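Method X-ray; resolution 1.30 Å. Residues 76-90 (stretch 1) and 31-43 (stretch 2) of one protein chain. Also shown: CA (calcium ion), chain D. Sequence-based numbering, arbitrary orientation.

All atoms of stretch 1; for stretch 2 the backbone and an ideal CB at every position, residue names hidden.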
# COMPACT_ATOMS: atom_id res chain seq x y z
N ASP A 76 -0.50 -8.36 -0.81
CA ASP A 76 -1.70 -7.57 -0.99
C ASP A 76 -2.68 -8.21 -1.94
O ASP A 76 -3.88 -8.22 -1.70
CB ASP A 76 -1.36 -6.16 -1.46
CG ASP A 76 -0.90 -5.27 -0.32
OD1 ASP A 76 -0.62 -4.09 -0.58
OD2 ASP A 76 -0.81 -5.76 0.84
N ASN A 77 -2.19 -8.77 -3.05
CA ASN A 77 -3.10 -9.39 -4.00
C ASN A 77 -3.69 -10.67 -3.42
O ASN A 77 -4.87 -10.94 -3.61
CB ASN A 77 -2.38 -9.65 -5.32
CG ASN A 77 -3.29 -9.59 -6.52
OD1 ASN A 77 -4.23 -8.80 -6.57
ND2 ASN A 77 -2.98 -10.38 -7.52
N ALA A 78 -2.90 -11.44 -2.71
CA ALA A 78 -3.39 -12.68 -2.13
C ALA A 78 -4.39 -12.43 -1.02
O ALA A 78 -5.36 -13.14 -0.91
CB ALA A 78 -2.23 -13.55 -1.65
N ASP A 79 -4.15 -11.44 -0.20
CA ASP A 79 -5.03 -11.07 0.90
C ASP A 79 -6.39 -10.66 0.30
O ASP A 79 -7.46 -11.03 0.77
CB ASP A 79 -4.36 -9.93 1.66
CG ASP A 79 -5.22 -9.36 2.70
OD1 ASP A 79 -5.88 -8.33 2.47
OD2 ASP A 79 -5.27 -9.94 3.75
N MET A 80 -6.34 -9.89 -0.78
CA MET A 80 -7.55 -9.47 -1.44
C MET A 80 -8.31 -10.68 -2.00
O MET A 80 -9.51 -10.86 -1.73
CB MET A 80 -7.24 -8.46 -2.56
CG MET A 80 -8.47 -7.94 -3.28
SD MET A 80 -8.99 -8.96 -4.72
CE MET A 80 -7.61 -8.73 -5.85
N ILE A 81 -7.63 -11.52 -2.75
CA ILE A 81 -8.31 -12.64 -3.38
C ILE A 81 -8.84 -13.68 -2.43
O ILE A 81 -9.98 -14.13 -2.57
CB ILE A 81 -7.37 -13.31 -4.43
CG1 ILE A 81 -7.11 -12.36 -5.60
CG2 ILE A 81 -7.94 -14.64 -4.91
CD1 ILE A 81 -5.93 -12.74 -6.45
N ALA A 82 -8.04 -14.08 -1.46
CA ALA A 82 -8.47 -15.12 -0.55
C ALA A 82 -9.65 -14.80 0.29
O ALA A 82 -10.38 -15.71 0.69
CB ALA A 82 -7.30 -15.46 0.39
N ASN A 83 -9.89 -13.51 0.51
CA ASN A 83 -10.95 -13.06 1.39
C ASN A 83 -12.18 -12.45 0.78
O ASN A 83 -13.03 -11.92 1.49
CB ASN A 83 -10.32 -12.18 2.48
CG ASN A 83 -9.21 -12.90 3.22
OD1 ASN A 83 -7.97 -12.63 3.04
ND2 ASN A 83 -9.61 -13.89 3.99
N LEU A 84 -12.27 -12.54 -0.53
CA LEU A 84 -13.44 -12.02 -1.23
C LEU A 84 -14.69 -12.65 -0.60
O LEU A 84 -15.71 -11.98 -0.44
CB LEU A 84 -13.35 -12.25 -2.72
CG LEU A 84 -12.26 -11.46 -3.42
CD1 LEU A 84 -12.17 -11.87 -4.87
CD2 LEU A 84 -12.50 -9.95 -3.27
N ASP A 85 -14.61 -13.94 -0.28
CA ASP A 85 -15.67 -14.64 0.39
C ASP A 85 -14.98 -15.29 1.62
O ASP A 85 -14.16 -16.19 1.47
CB ASP A 85 -16.32 -15.67 -0.51
CG ASP A 85 -17.36 -16.51 0.21
OD1 ASP A 85 -17.94 -17.39 -0.47
OD2 ASP A 85 -17.62 -16.30 1.42
N PRO A 86 -15.28 -14.82 2.84
CA PRO A 86 -14.66 -15.44 4.02
C PRO A 86 -14.93 -16.94 4.13
O PRO A 86 -14.21 -17.65 4.83
CB PRO A 86 -15.34 -14.71 5.19
CG PRO A 86 -15.75 -13.38 4.61
CD PRO A 86 -16.13 -13.66 3.20
N PHE A 87 -15.98 -17.41 3.47
CA PHE A 87 -16.35 -18.82 3.51
C PHE A 87 -16.13 -19.50 2.17
O PHE A 87 -16.63 -20.59 1.95
CB PHE A 87 -17.82 -18.91 3.86
CG PHE A 87 -18.14 -18.26 5.18
CD1 PHE A 87 -17.96 -18.95 6.37
CD2 PHE A 87 -18.58 -16.95 5.23
CE1 PHE A 87 -18.23 -18.35 7.57
CE2 PHE A 87 -18.87 -16.35 6.45
CZ PHE A 87 -18.68 -17.05 7.60
N GLY A 88 -15.31 -18.88 1.32
CA GLY A 88 -15.05 -19.40 0.00
C GLY A 88 -13.93 -20.39 -0.18
O GLY A 88 -13.42 -20.96 0.77
N PRO A 89 -13.57 -20.63 -1.44
CA PRO A 89 -12.53 -21.60 -1.76
C PRO A 89 -11.13 -21.22 -1.37
O PRO A 89 -10.80 -20.05 -1.38
CB PRO A 89 -12.62 -21.71 -3.28
CG PRO A 89 -13.16 -20.45 -3.75
CD PRO A 89 -14.08 -19.95 -2.65
N PRO A 90 -10.32 -22.23 -0.99
CA PRO A 90 -8.94 -21.95 -0.63
C PRO A 90 -8.13 -21.39 -1.80
O PRO A 90 -8.37 -21.71 -2.97
CB PRO A 90 -8.38 -23.35 -0.25
CG PRO A 90 -9.30 -24.30 -0.80
CD PRO A 90 -10.65 -23.66 -0.84
N UNK A 31 -5.56 -20.37 -12.56
CA UNK A 31 -4.71 -19.23 -12.24
C UNK A 31 -5.47 -17.93 -12.42
O UNK A 31 -5.93 -17.61 -13.50
CB UNK A 31 -3.45 -19.23 -13.11
N UNK A 32 -5.59 -17.20 -11.34
CA UNK A 32 -6.25 -15.92 -11.23
C UNK A 32 -5.21 -14.88 -10.86
O UNK A 32 -4.18 -15.19 -10.29
CB UNK A 32 -7.38 -15.96 -10.20
N UNK A 33 -5.52 -13.62 -11.12
CA UNK A 33 -4.56 -12.57 -10.90
C UNK A 33 -5.08 -11.24 -10.43
O UNK A 33 -4.30 -10.31 -10.21
CB UNK A 33 -3.79 -12.34 -12.20
N UNK A 34 -6.39 -11.14 -10.24
CA UNK A 34 -7.03 -9.90 -9.81
C UNK A 34 -8.41 -10.22 -9.30
O UNK A 34 -8.80 -11.41 -9.24
CB UNK A 34 -7.10 -8.88 -10.95
N UNK A 35 -9.17 -9.20 -8.95
CA UNK A 35 -10.47 -9.43 -8.39
C UNK A 35 -11.49 -9.97 -9.37
O UNK A 35 -12.26 -10.86 -9.04
CB UNK A 35 -10.99 -8.13 -7.78
N UNK A 36 -11.43 -9.49 -10.61
CA UNK A 36 -12.36 -9.95 -11.61
C UNK A 36 -12.13 -11.42 -11.96
O UNK A 36 -13.06 -12.22 -11.99
CB UNK A 36 -12.25 -9.08 -12.86
N UNK A 37 -10.89 -11.78 -12.23
CA UNK A 37 -10.59 -13.17 -12.57
C UNK A 37 -10.94 -14.09 -11.38
O UNK A 37 -11.54 -15.15 -11.56
CB UNK A 37 -9.12 -13.32 -12.95
N UNK A 38 -10.61 -13.68 -10.16
CA UNK A 38 -10.94 -14.50 -9.01
C UNK A 38 -12.45 -14.63 -8.81
O UNK A 38 -12.97 -15.73 -8.56
CB UNK A 38 -10.29 -13.91 -7.75
N UNK A 39 -13.17 -13.52 -8.93
CA UNK A 39 -14.62 -13.56 -8.76
C UNK A 39 -15.28 -14.45 -9.83
O UNK A 39 -16.28 -15.10 -9.56
CB UNK A 39 -15.20 -12.14 -8.82
N UNK A 40 -14.70 -14.46 -11.02
CA UNK A 40 -15.27 -15.28 -12.10
C UNK A 40 -15.07 -16.77 -11.78
O UNK A 40 -15.96 -17.59 -11.94
CB UNK A 40 -14.63 -14.93 -13.44
N UNK A 41 -13.88 -17.13 -11.32
CA UNK A 41 -13.61 -18.51 -10.94
C UNK A 41 -14.56 -18.94 -9.81
O UNK A 41 -15.03 -20.06 -9.77
CB UNK A 41 -12.15 -18.67 -10.51
N UNK A 42 -14.84 -18.01 -8.89
CA UNK A 42 -15.75 -18.27 -7.77
C UNK A 42 -17.18 -18.48 -8.28
O UNK A 42 -17.85 -19.41 -7.86
CB UNK A 42 -15.71 -17.12 -6.77
N UNK A 43 -17.61 -17.63 -9.21
CA UNK A 43 -18.95 -17.71 -9.79
C UNK A 43 -19.16 -19.09 -10.41
O UNK A 43 -20.24 -19.68 -10.31
CB UNK A 43 -19.16 -16.61 -10.84
CA CA D . -18.25 -22.52 1.77

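Position 31 lies in a strand with its ideal CB beyond 5.5 Å of stretch 1, so this view sets no preference; it is Gly31. At 32, phi/psi of -116/160 is extended and the ideal CB points toward stretch 1, 5.2 Å from Ile81 CD1. A small or medium apolar side chain would suit. The residue is Val32, whose CG2 lies 4.4 Å from Ile81 CG2.

Position 33 directs its CB away, so stretch 1 engages the backbone. Asn77 ND2 donates to the carbonyl O of this residue at 3.0 Å and 170°, a bond available to almost any side chain. The residue is Tyr33; a water also bridges its O (3.2 Å) to Asn77 OD1 (2.9 Å).

Position 34 again points away, with phi/psi of -163/-176 immediately before a helix. This is an N-cap, favouring Asp, Asn, Ser or Thr. Asp34 fills it: OD2 accepts from N of residue 37 at 2.8 Å, a capping bond.

At 35 an ideal CB would be 3.8 Å from Met80 SD, so glycine or alanine seems likeliest. Gly35 is found, its N 3.5 Å from Met80 CE.

Positions 36 and 37 place no ideal CB within 5.5 Å of stretch 1, and many residues would fit. Leu36 points away; Ser37 OG donates to Asp34 OD2 (2.7 Å) and accepts from Tyr33 N (3.0 Å).

At 38 the CB points into an apolar corner, 3.8 Å from Ile81 CG2 and 4.0 Å from Leu84 CD1. Such close neighbours favour a small side chain, and Ala38 makes both contacts with its CB.

Position 39 points sideways, its ideal CB 5.0 Å from Leu84 CD1. A long side chain could reach toward Leu84 O, making Arg, Lys or Gln plausible. In Arg39 the guanidinium has Leu84 CB over one face, 3.8 Å from CZ, and a water joins NH2 to Leu84 O, at 2.9 Å from each.

At 40 and 41 stretch 1 sets no preference; many helix-compatible residues would do. They are Thr40 and Ala41, the latter's CB 7.1 Å from Pro89 CG, the nearest atom of stretch 1.

At 42 the CB points toward stretch 1 yet is 5.2 Å from Pro89 CG, leaving room for a sizeable apolar side chain, with Met the long, flexible choice and Leu or Ile possible. Met42 (m, t, p) places CE 3.5 Å from Asp85 CB and 3.9 Å from Leu84 CB, with CG 4.3 Å from Pro89 CG.

Position 43 is out of reach and unconstrained here; Glu43 bonds elsewhere in the structure.

Stretch 2 (31-43) GVYDGLSARTAME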
# COMPACT_ATOMS: atom_id res chain seq x y z
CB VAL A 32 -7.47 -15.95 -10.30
CG1 VAL A 32 -8.48 -16.98 -10.78
CG2 VAL A 32 -7.06 -16.22 -8.90
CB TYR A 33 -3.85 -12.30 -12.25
CG TYR A 33 -4.72 -11.76 -13.34
CD1 TYR A 33 -4.90 -10.39 -13.48
CD2 TYR A 33 -5.38 -12.60 -14.22
CE1 TYR A 33 -5.71 -9.88 -14.45
CE2 TYR A 33 -6.19 -12.08 -15.22
CZ TYR A 33 -6.36 -10.72 -15.33
OH TYR A 33 -7.13 -10.22 -16.37
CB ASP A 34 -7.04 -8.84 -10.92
CG ASP A 34 -8.11 -9.07 -11.98
OD1 ASP A 34 -8.53 -8.07 -12.61
OD2 ASP A 34 -8.52 -10.24 -12.19
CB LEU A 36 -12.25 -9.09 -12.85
CG LEU A 36 -13.22 -9.44 -13.97
CD1 LEU A 36 -14.70 -9.24 -13.54
CD2 LEU A 36 -12.92 -8.70 -15.23
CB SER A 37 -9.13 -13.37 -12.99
OG SER A 37 -8.24 -12.87 -12.02
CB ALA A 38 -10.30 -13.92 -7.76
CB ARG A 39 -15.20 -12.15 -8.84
CG ARG A 39 -14.98 -11.30 -7.59
CD ARG A 39 -15.80 -11.77 -6.40
NE ARG A 39 -15.85 -10.71 -5.41
CZ ARG A 39 -16.53 -10.78 -4.28
NH1 ARG A 39 -16.51 -9.74 -3.47
NH2 ARG A 39 -17.20 -11.88 -3.96
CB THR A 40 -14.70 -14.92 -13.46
OG1 THR A 40 -14.92 -13.53 -13.72
CG2 THR A 40 -15.39 -15.65 -14.57
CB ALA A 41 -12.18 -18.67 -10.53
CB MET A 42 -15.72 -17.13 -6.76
CG MET A 42 -14.39 -17.01 -6.05
SD MET A 42 -14.08 -15.42 -5.23
CE MET A 42 -15.20 -15.48 -3.87
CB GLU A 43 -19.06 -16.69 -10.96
CG GLU A 43 -20.32 -16.78 -11.82
CD GLU A 43 -20.31 -15.91 -13.09
OE1 GLU A 43 -21.35 -15.90 -13.79
OE2 GLU A 43 -19.32 -15.23 -13.40
O HOH W 1 -4.63 -7.38 -9.01
O HOH W 2 -18.29 -12.81 -1.48
O HOH W 3 -19.36 -22.29 4.01
O HOH W 4 -17.26 -24.00 3.68
O HOH W 5 -20.03 -20.89 1.25
O HOH W 6 -16.10 -23.60 1.08
O HOH W 7 -18.10 -22.12 -0.70
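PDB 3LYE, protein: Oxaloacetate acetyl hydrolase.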